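Local coordinates for protein glutaredoxin (Chlorella sorokiniana, PDB 4I2U) that binds glutathione and, as a glutaredoxin of the thioredoxin fold, probably uses it to reduce disulfides in cell redox homeostasis, at residues V18-T23 and T45-D50. Residues are numbered along the deposited sequence; the frame is centred on the assembly and turned at random.
Sequences VIFSKT and TAIELD. With GSH (glutathione), chain B.
Strands 18-21 and 45-48 run parallel, their axes 4.6 Å apart and inclined by 17°. I19 and S21 of the first strand each give and accept a backbone bond: I19 pairs with T45 O and I47 N, S21 N binds I47 O, and S21 O takes the almost straight bond (179°) from L49 N at 2.7 Å, carrying the pairing past the strand end. On one face the F20 ring lies alongside I47, CD2 3.8 Å from its CB, while L49 CD2 meets the ring edge; bulky F20 reaches helices 3-14 and 55-66, and L49 also packs on 55-66. The two strands are the β elements of a β-α-β unit of the thioredoxin fold, whose crossover helix 26-36 lies against the other face. There the I19 CG2 methyl and A46 CB touch at 3.7 Å, the small alanine fitting beneath K32. E48, bent at chi2 (-62°), curls back so that the syn lone pair of OE1 accepts S21 OG at 2.7 Å; OE2 forms a salt bridge with K32, which would help offset its charge. Beyond the strands, the two carboxylate oxygens of D50 suit the hydroxyl and N-H of T23: OD2 accepts OG1 at 2.6 Å through its syn lone pair, and OD1 takes T23 N at 2.9 Å from above the carboxylate plane. An alanine in place of D50 would lose both bonds and would probably loosen the loop leading into the CxxC sequence (C25, C28). K22 runs in the opposite sense to D50, its long cationic arm bringing NZ to glutathione O31 at 2.8 Å.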
loop_
_atom_site.group_PDB
_atom_site.type_symbol
_atom_site.label_atom_id
_atom_site.label_comp_id
_atom_site.label_asym_id
_atom_site.label_seq_id
_atom_site.Cartn_x
_atom_site.Cartn_y
_atom_site.Cartn_z
ATOM N N VAL A 18 3.761 -0.552 -1.341
ATOM C CA VAL A 18 3.627 -0.170 0.055
ATOM C C VAL A 18 2.174 -0.212 0.484
ATOM O O VAL A 18 1.293 0.285 -0.226
ATOM C CB VAL A 18 4.189 1.258 0.282
ATOM C CG1 VAL A 18 4.006 1.703 1.726
ATOM C CG2 VAL A 18 5.661 1.312 -0.103
ATOM N N ILE A 19 1.913 -0.775 1.651
ATOM C CA ILE A 19 0.578 -0.746 2.221
ATOM C C ILE A 19 0.685 -0.251 3.658
ATOM O O ILE A 19 1.332 -0.890 4.501
ATOM C CB ILE A 19 -0.139 -2.107 2.095
ATOM C CG1 ILE A 19 -1.522 -2.013 2.727
ATOM C CG2 ILE A 19 0.684 -3.272 2.684
ATOM C CD1 ILE A 19 -2.443 -3.164 2.338
ATOM N N PHE A 20 0.111 0.915 3.928
ATOM C CA PHE A 20 -0.019 1.390 5.304
ATOM C C PHE A 20 -1.238 0.695 5.858
ATOM O O PHE A 20 -2.314 0.751 5.261
ATOM C CB PHE A 20 -0.151 2.918 5.337
ATOM C CG PHE A 20 1.107 3.618 4.877
ATOM C CD1 PHE A 20 1.280 3.974 3.553
ATOM C CD2 PHE A 20 2.146 3.876 5.760
ATOM C CE1 PHE A 20 2.448 4.570 3.124
ATOM C CE2 PHE A 20 3.316 4.468 5.343
ATOM C CZ PHE A 20 3.481 4.817 4.031
ATOM N N SER A 21 -1.068 0.037 6.994
ATOM C CA SER A 21 -1.958 -1.005 7.459
ATOM C C SER A 21 -2.149 -0.916 8.962
ATOM O O SER A 21 -1.451 -0.189 9.654
ATOM C CB SER A 21 -1.295 -2.342 7.069
ATOM O OG SER A 21 -1.960 -3.490 7.598
ATOM N N LYS A 22 -3.145 -1.644 9.460
ATOM C CA LYS A 22 -3.203 -2.043 10.867
ATOM C C LYS A 22 -3.440 -3.532 10.903
ATOM O O LYS A 22 -4.159 -4.084 10.067
ATOM C CB LYS A 22 -4.294 -1.293 11.631
ATOM C CG LYS A 22 -3.950 0.163 11.781
ATOM C CD LYS A 22 -4.987 0.989 12.486
ATOM C CE LYS A 22 -4.595 2.455 12.484
ATOM N NZ LYS A 22 -5.571 3.287 13.214
ATOM N N THR A 23 -2.816 -4.203 11.856
ATOM C CA THR A 23 -2.775 -5.669 11.860
ATOM C C THR A 23 -4.147 -6.319 11.937
ATOM O O THR A 23 -4.358 -7.406 11.409
ATOM C CB THR A 23 -1.911 -6.223 13.003
ATOM O OG1 THR A 23 -2.418 -5.783 14.257
ATOM C CG2 THR A 23 -0.458 -5.796 12.835
ATOM N N THR A 45 5.834 -3.900 1.233
ATOM C CA THR A 45 6.268 -3.181 2.420
ATOM C C THR A 45 5.021 -2.766 3.197
ATOM O O THR A 45 4.332 -1.809 2.854
ATOM C CB THR A 45 7.073 -1.976 2.007
ATOM O OG1 THR A 45 8.189 -2.412 1.230
ATOM C CG2 THR A 45 7.571 -1.207 3.216
ATOM N N ALA A 46 4.698 -3.514 4.241
ATOM C CA ALA A 46 3.514 -3.280 5.054
ATOM C C ALA A 46 3.910 -2.572 6.330
ATOM O O ALA A 46 4.609 -3.147 7.180
ATOM C CB ALA A 46 2.840 -4.598 5.386
ATOM N N ILE A 47 3.437 -1.353 6.487
ATOM C CA ILE A 47 3.773 -0.502 7.623
ATOM C C ILE A 47 2.565 -0.541 8.566
ATOM O O ILE A 47 1.498 -0.033 8.212
ATOM C CB ILE A 47 4.072 0.951 7.180
ATOM C CG1 ILE A 47 5.153 1.034 6.083
ATOM C CG2 ILE A 47 4.419 1.801 8.399
ATOM C CD1 ILE A 47 6.499 0.451 6.459
ATOM N N GLU A 48 2.724 -1.184 9.723
ATOM C CA GLU A 48 1.620 -1.381 10.656
ATOM C C GLU A 48 1.516 -0.209 11.614
ATOM O O GLU A 48 2.329 -0.056 12.535
ATOM C CB GLU A 48 1.764 -2.684 11.429
ATOM C CG GLU A 48 1.883 -3.922 10.543
ATOM C CD GLU A 48 0.684 -4.206 9.645
ATOM O OE1 GLU A 48 -0.401 -3.640 9.812
ATOM O OE2 GLU A 48 0.842 -5.068 8.748
ATOM N N LEU A 49 0.476 0.579 11.445
ATOM C CA LEU A 49 0.289 1.822 12.175
ATOM C C LEU A 49 -0.302 1.614 13.563
ATOM O O LEU A 49 -0.339 2.561 14.349
ATOM C CB LEU A 49 -0.576 2.772 11.355
ATOM C CG LEU A 49 -0.007 3.081 9.974
ATOM C CD1 LEU A 49 -0.863 4.102 9.250
ATOM C CD2 LEU A 49 1.410 3.569 10.053
ATOM N N ASP A 50 -0.770 0.407 13.878
ATOM C CA ASP A 50 -1.090 0.057 15.250
ATOM C C ASP A 50 0.155 -0.402 16.030
ATOM O O ASP A 50 0.136 -0.434 17.260
ATOM C CB ASP A 50 -2.210 -0.987 15.300
ATOM C CG ASP A 50 -1.851 -2.298 14.613
ATOM O OD1 ASP A 50 -1.309 -2.275 13.495
ATOM O OD2 ASP A 50 -2.139 -3.382 15.175
HETATM N N1 GSH B . -13.675 0.808 2.496
HETATM C CA1 GSH B . -12.394 1.102 3.156
HETATM C C1 GSH B . -11.338 0.323 2.415
HETATM O O11 GSH B . -11.703 -0.379 1.453
HETATM O O12 GSH B . -10.128 0.417 2.746
HETATM C CB1 GSH B . -12.523 0.745 4.635
HETATM C CG1 GSH B . -11.287 1.099 5.454
HETATM C CD1 GSH B . -11.630 1.326 6.916
HETATM O OE1 GSH B . -12.625 1.971 7.260
HETATM N N2 GSH B . -10.786 0.840 7.807
HETATM C CA2 GSH B . -10.941 1.093 9.243
HETATM C C2 GSH B . -10.216 2.342 9.689
HETATM O O2 GSH B . -9.358 2.859 8.990
HETATM C CB2 GSH B . -10.459 -0.115 10.047
HETATM S SG2 GSH B . -11.546 -1.553 9.839
HETATM N N3 GSH B . -10.588 2.870 10.846
HETATM C CA3 GSH B . -10.061 4.139 11.287
HETATM C C3 GSH B . -8.628 4.098 11.758
HETATM O O31 GSH B . -8.047 3.016 11.976
HETATM O O32 GSH B . -8.084 5.218 11.909
HETATM O O HOH W 1 -2.695 4.743 14.505
#